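Local coordinates for protein Gp26 (Listeria phage P40, PDB 4JZ5) that probably hydrolyses the glycan strands of Listeria peptidoglycan, acting as the family 25 glycosyl hydrolase catalytic domain of a bacteriophage endolysin, at residues L24-S29 with S38-D43; G198-I203 with V207-C212. All blocks are in the same frame, centred on the assembly; numbering follows the deposited sequence.

Contact 1. Residues L24-S29 with S38-D43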
loop_
_atom_site.group_PDB
_atom_site.type_symbol
_atom_site.label_atom_id
_atom_site.label_comp_id
_atom_site.label_asym_id
_atom_site.label_seq_id
_atom_site.Cartn_x
_atom_site.Cartn_y
_atom_site.Cartn_z
ATOM N N LEU A 24 -11.189 -0.122 9.507
ATOM C CA LEU A 24 -9.779 0.110 9.781
ATOM C C LEU A 24 -8.912 -0.793 8.913
ATOM O O LEU A 24 -9.028 -2.023 8.952
ATOM C CB LEU A 24 -9.480 -0.164 11.246
ATOM C CG LEU A 24 -8.012 0.002 11.650
ATOM C CD1 LEU A 24 -7.507 1.405 11.350
ATOM C CD2 LEU A 24 -7.860 -0.327 13.127
ATOM N N VAL A 25 -8.049 -0.169 8.123
ATOM C CA VAL A 25 -7.066 -0.852 7.304
ATOM C C VAL A 25 -5.696 -0.325 7.726
ATOM O O VAL A 25 -5.520 0.877 7.878
ATOM C CB VAL A 25 -7.330 -0.554 5.802
ATOM C CG1 VAL A 25 -6.162 -1.025 4.940
ATOM C CG2 VAL A 25 -8.660 -1.180 5.368
ATOM N N LEU A 26 -4.739 -1.217 7.960
ATOM C CA LEU A 26 -3.389 -0.795 8.316
ATOM C C LEU A 26 -2.449 -0.936 7.144
ATOM O O LEU A 26 -2.678 -1.754 6.258
ATOM C CB LEU A 26 -2.836 -1.654 9.452
ATOM C CG LEU A 26 -3.623 -1.684 10.748
ATOM C CD1 LEU A 26 -2.898 -2.533 11.774
ATOM C CD2 LEU A 26 -3.885 -0.278 11.254
ATOM N N ASP A 27 -1.367 -0.171 7.155
ATOM C CA ASP A 27 -0.220 -0.513 6.333
ATOM C C ASP A 27 1.009 -0.547 7.223
ATOM O O ASP A 27 1.148 0.276 8.131
ATOM C CB ASP A 27 -0.066 0.410 5.109
ATOM C CG ASP A 27 0.115 1.854 5.465
ATOM O OD1 ASP A 27 -0.887 2.576 5.558
ATOM O OD2 ASP A 27 1.293 2.264 5.594
ATOM N N ILE A 28 1.865 -1.540 6.994
ATOM C CA ILE A 28 3.029 -1.809 7.824
ATOM C C ILE A 28 4.234 -2.129 6.948
ATOM O O ILE A 28 4.120 -2.444 5.755
ATOM C CB ILE A 28 2.768 -2.946 8.844
ATOM C CG1 ILE A 28 2.449 -4.259 8.124
ATOM C CG2 ILE A 28 1.658 -2.556 9.792
ATOM C CD1 ILE A 28 2.299 -5.456 9.060
ATOM N N SER A 29 5.397 -2.056 7.581
ATOM C CA SER A 29 6.666 -2.256 6.918
ATOM C C SER A 29 7.687 -2.692 7.958
ATOM O O SER A 29 7.341 -3.090 9.067
ATOM C CB SER A 29 7.137 -0.957 6.261
ATOM O OG SER A 29 7.520 -0.018 7.251
ATOM N N SER A 38 -2.424 -11.865 15.432
ATOM C CA SER A 38 -3.736 -12.281 15.907
ATOM C C SER A 38 -4.485 -11.125 16.569
ATOM O O SER A 38 -5.725 -11.085 16.552
ATOM C CB SER A 38 -3.617 -13.486 16.852
ATOM O OG SER A 38 -2.961 -13.159 18.061
ATOM N N GLY A 39 -3.735 -10.209 17.182
ATOM C CA GLY A 39 -4.314 -9.035 17.815
ATOM C C GLY A 39 -4.903 -8.019 16.849
ATOM O O GLY A 39 -5.570 -7.079 17.284
ATOM N N LEU A 40 -4.671 -8.200 15.554
ATOM C CA LEU A 40 -5.268 -7.337 14.542
ATOM C C LEU A 40 -6.657 -7.806 14.111
ATOM O O LEU A 40 -7.414 -7.050 13.500
ATOM C CB LEU A 40 -4.392 -7.317 13.308
ATOM C CG LEU A 40 -2.939 -6.893 13.493
ATOM C CD1 LEU A 40 -2.207 -6.940 12.168
ATOM C CD2 LEU A 40 -2.837 -5.496 14.093
ATOM N N LYS A 41 -7.000 -9.050 14.422
ATOM C CA LYS A 41 -8.174 -9.675 13.830
ATOM C C LYS A 41 -9.480 -9.028 14.245
ATOM O O LYS A 41 -10.418 -8.957 13.445
ATOM C CB LYS A 41 -8.174 -11.161 14.148
ATOM C CG LYS A 41 -7.104 -11.900 13.388
ATOM C CD LYS A 41 -7.526 -12.214 11.956
ATOM C CE LYS A 41 -8.576 -13.330 11.886
ATOM N NZ LYS A 41 -8.905 -13.713 10.489
ATOM N N GLU A 42 -9.558 -8.534 15.476
ATOM C CA GLU A 42 -10.807 -7.973 15.962
ATOM C C GLU A 42 -11.253 -6.746 15.174
ATOM O O GLU A 42 -12.426 -6.639 14.803
ATOM C CB GLU A 42 -10.684 -7.621 17.443
ATOM C CG GLU A 42 -11.980 -7.124 18.050
ATOM C CD GLU A 42 -11.901 -6.957 19.551
ATOM O OE1 GLU A 42 -12.951 -6.678 20.166
ATOM O OE2 GLU A 42 -10.794 -7.098 20.115
ATOM N N ASP A 43 -10.337 -5.812 14.943
ATOM C CA ASP A 43 -10.715 -4.500 14.410
ATOM C C ASP A 43 -10.229 -4.191 13.001
ATOM O O ASP A 43 -10.749 -3.270 12.374
ATOM C CB ASP A 43 -10.202 -3.377 15.322
ATOM C CG ASP A 43 -10.861 -3.370 16.685
ATOM O OD1 ASP A 43 -11.977 -3.895 16.803
ATOM O OD2 ASP A 43 -10.257 -2.818 17.627
HETATM O O HOH W 1 -12.045 -2.842 9.883
#
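The carbonyl group of Asp-43 is the flat group that meets Leu-24. Leu-24 CB makes the close approach, 3.5 Å from Asp-43 O and above the carbonyl plane. From there the side chain climbs off the face, with chi1 at 178°. Leu-24 CD2 therefore stands farther above the plane, 4.2 Å from Asp-43 O. Water 1 approaches Asp-43 O from the other side of the plane. It donates a hydrogen bond to Asp-43 O (2.8 Å) and accepts one from Leu-24 N (2.9 Å). One water thus links the two backbones and gives each polar atom a partner. The carboxylate of Asp-43 turns away from the strand, and this residue lies at the solvent side.

Residues 24-29 contain the first strand of the barrel. GH25 enzymes have an irregular alpha/beta barrel, and here strand 25-28 runs parallel to strand 46-53. Residues 38-43 belong to the connection between these two strands, and the contact folds that connection back against the start of the first one. Backbone bonds from Leu-24 to Gly-45 and from Leu-26 to Phe-46 and Val-48 continue the join.

The second touch is apolar. Leu-26 CD1 meets Leu-40 CD2 at 3.8 Å, and the two side chains meet at a slant. In Leu-26, chi1 of -58° sets CG opposite the carbonyl carbon, and CD1 is the far end of the extended chain. This carries the methyl out to Leu-40. Both leucines are buried and also pack on Ile-200, and Leu-40 further touches Met-74 and Ala-202. Within the connecting segment, Lys-41 N donates to Ser-38 O (3.2 Å). That bond spans three residues and closes the turn that holds Leu-40.

Contact 2. Residues G198-I203 with V207-C212; sequences GRIKAI and VDMNTC
Gly-198 and Val-207 exchange two backbone hydrogen bonds. Gly-198 N donates to Val-207 O (2.8 Å), with the hydrogen well bent off the line at 134°. Val-207 N donates to Gly-198 O (3.2 Å) along a straighter path, 153°. Each donor is tilted from the plane of the carbonyl it uses. All four backbone polar atoms of the pair are therefore satisfied within it.

Ile-203 N donates to Ile-200 O (3.1 Å), closing a type I beta turn from Ile-200 to Ile-203.

Strands 197-200 and 206-211 make an irregular hairpin, joined by one antiparallel hydrogen-bonded pair, Gly-198 with Val-207. The short strand 198-200 then swings away at 97° to strand 207-211. Strand 206-211 runs antiparallel to both its neighbours in the GH25 barrel, 25-28 and 191-195. Met-209 and Thr-211 bond through the backbone to the latter.

Apolar groups fill the angle of the hairpin. Met-209 SD rests against Gly-198 CA at 3.6 Å; the chain bends at its last torsion (chi3 77°), and CE reaches Ile-200 CG2. Val-207 splits its branches: CG1 faces Ile-200 CG1 (4.2 Å), while CG2 meets Ile-203 CD1 (4.1 Å), with the side chains of Val-207 and Ile-203 at about a right angle.

Further along the strand, Asn-210 ND2 is gripped by Val-25 O and Asp-27 OD1, Asn-210 OD1 accepts from Trp-170 NE1, and Thr-211 OG1 is hydrogen-bonded to Val-23 O.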
loop_
_atom_site.group_PDB
_atom_site.type_symbol
_atom_site.label_atom_id
_atom_site.label_comp_id
_atom_site.label_asym_id
_atom_site.label_seq_id
_atom_site.Cartn_x
_atom_site.Cartn_y
_atom_site.Cartn_z
ATOM N N GLY A 198 -0.959 6.177 14.396
ATOM C CA GLY A 198 -1.928 5.302 15.012
ATOM C C GLY A 198 -1.381 4.572 16.217
ATOM O O GLY A 198 -0.173 4.312 16.322
ATOM N N ARG A 199 -2.297 4.223 17.103
ATOM C CA ARG A 199 -1.977 3.433 18.268
ATOM C C ARG A 199 -2.925 2.257 18.338
ATOM O O ARG A 199 -4.143 2.415 18.476
ATOM C CB ARG A 199 -2.091 4.264 19.524
ATOM C CG ARG A 199 -1.451 3.598 20.715
ATOM C CD ARG A 199 -1.725 4.393 21.968
ATOM N NE ARG A 199 -3.153 4.421 22.275
ATOM C CZ ARG A 199 -3.793 3.487 22.974
ATOM N NH1 ARG A 199 -3.140 2.436 23.458
ATOM N NH2 ARG A 199 -5.095 3.602 23.195
ATOM N N ILE A 200 -2.367 1.070 18.219
ATOM C CA ILE A 200 -3.145 -0.139 18.428
ATOM C C ILE A 200 -2.344 -1.082 19.315
ATOM O O ILE A 200 -1.119 -1.143 19.241
ATOM C CB ILE A 200 -3.524 -0.814 17.105
ATOM C CG1 ILE A 200 -2.272 -1.285 16.377
ATOM C CG2 ILE A 200 -4.330 0.150 16.248
ATOM C CD1 ILE A 200 -2.586 -2.034 15.127
ATOM N N LYS A 201 -3.046 -1.825 20.146
ATOM C CA LYS A 201 -2.402 -2.641 21.157
ATOM C C LYS A 201 -1.416 -3.640 20.560
ATOM O O LYS A 201 -0.402 -3.957 21.150
ATOM C CB LYS A 201 -3.466 -3.375 21.970
ATOM C CG LYS A 201 -2.932 -4.373 22.970
ATOM C CD LYS A 201 -4.071 -5.056 23.715
ATOM C CE LYS A 201 -3.554 -6.038 24.751
ATOM N NZ LYS A 201 -2.701 -5.374 25.773
ATOM N N ALA A 202 -1.719 -4.115 19.362
ATOM C CA ALA A 202 -0.941 -5.181 18.736
ATOM C C ALA A 202 0.424 -4.746 18.213
ATOM O O ALA A 202 1.224 -5.590 17.820
ATOM C CB ALA A 202 -1.733 -5.777 17.598
ATOM N N ILE A 203 0.687 -3.443 18.189
ATOM C CA ILE A 203 1.912 -2.914 17.598
ATOM C C ILE A 203 2.456 -1.810 18.500
ATOM O O ILE A 203 1.759 -0.843 18.788
ATOM C CB ILE A 203 1.660 -2.329 16.194
ATOM C CG1 ILE A 203 1.087 -3.403 15.276
ATOM C CG2 ILE A 203 2.935 -1.781 15.606
ATOM C CD1 ILE A 203 0.730 -2.884 13.885
ATOM N N VAL A 207 1.726 3.481 13.843
ATOM C CA VAL A 207 1.326 2.774 12.656
ATOM C C VAL A 207 0.402 3.648 11.824
ATOM O O VAL A 207 -0.427 4.405 12.317
ATOM C CB VAL A 207 0.692 1.406 13.000
ATOM C CG1 VAL A 207 -0.601 1.567 13.750
ATOM C CG2 VAL A 207 0.516 0.557 11.739
ATOM N N ASP A 208 0.557 3.515 10.512
ATOM C CA ASP A 208 -0.335 4.148 9.550
ATOM C C ASP A 208 -1.709 3.510 9.595
ATOM O O ASP A 208 -1.842 2.270 9.490
ATOM C CB ASP A 208 0.181 3.960 8.121
ATOM C CG ASP A 208 1.456 4.713 7.815
ATOM O OD1 ASP A 208 1.861 5.639 8.538
ATOM O OD2 ASP A 208 2.079 4.369 6.762
ATOM N N MET A 209 -2.737 4.344 9.705
ATOM C CA MET A 209 -4.119 3.881 9.730
ATOM C C MET A 209 -4.889 4.474 8.578
ATOM O O MET A 209 -4.657 5.613 8.166
ATOM C CB MET A 209 -4.776 4.234 11.050
ATOM C CG MET A 209 -4.130 3.487 12.196
ATOM S SD MET A 209 -4.906 3.809 13.783
ATOM C CE MET A 209 -6.388 2.831 13.750
ATOM N N ASN A 210 -5.814 3.669 8.066
ATOM C CA ASN A 210 -6.561 3.972 6.862
ATOM C C ASN A 210 -8.021 3.599 7.065
ATOM O O ASN A 210 -8.344 2.707 7.851
ATOM C CB ASN A 210 -6.046 3.179 5.640
ATOM C CG ASN A 210 -4.552 3.292 5.422
ATOM O OD1 ASN A 210 -4.094 4.106 4.644
ATOM N ND2 ASN A 210 -3.791 2.442 6.092
ATOM N N THR A 211 -8.900 4.257 6.311
ATOM C CA THR A 211 -10.300 3.875 6.302
ATOM C C THR A 211 -10.863 3.964 4.884
ATOM O O THR A 211 -10.264 4.575 4.005
ATOM C CB THR A 211 -11.143 4.713 7.307
ATOM O OG1 THR A 211 -12.423 4.105 7.477
ATOM C CG2 THR A 211 -11.325 6.143 6.845
ATOM N N CYS A 212 -12.011 3.325 4.697
ATOM C CA CYS A 212 -12.659 3.226 3.402
ATOM C C CYS A 212 -14.060 2.699 3.621
ATOM O O CYS A 212 -14.421 2.281 4.726
ATOM C CB CYS A 212 -11.886 2.289 2.465
ATOM S SG CYS A 212 -11.692 0.584 3.080
#

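Overall arrangement
From the N terminus, strand 25-28 comes first. Contact 1 then closes the connection that leads to strand 46-53. The chain goes round the rest of the barrel and reaches strand 191-195. Contact 2 closes the hairpin loop between strands 197-200 and 206-211. The two closures follow in series and neither nest nor cross. The centres of contact 1 and contact 2 are about 7 Å apart. Strands 25-28 and 206-211 are antiparallel neighbours, so the barrel's early and late parts join here. Val-25 N to Asn-210 O is a probable hydrogen bond of that seam. Leu-26 packs on Ile-200 on one face of strand 25-28, and Asp-27, on the other, lies close to Asp-208.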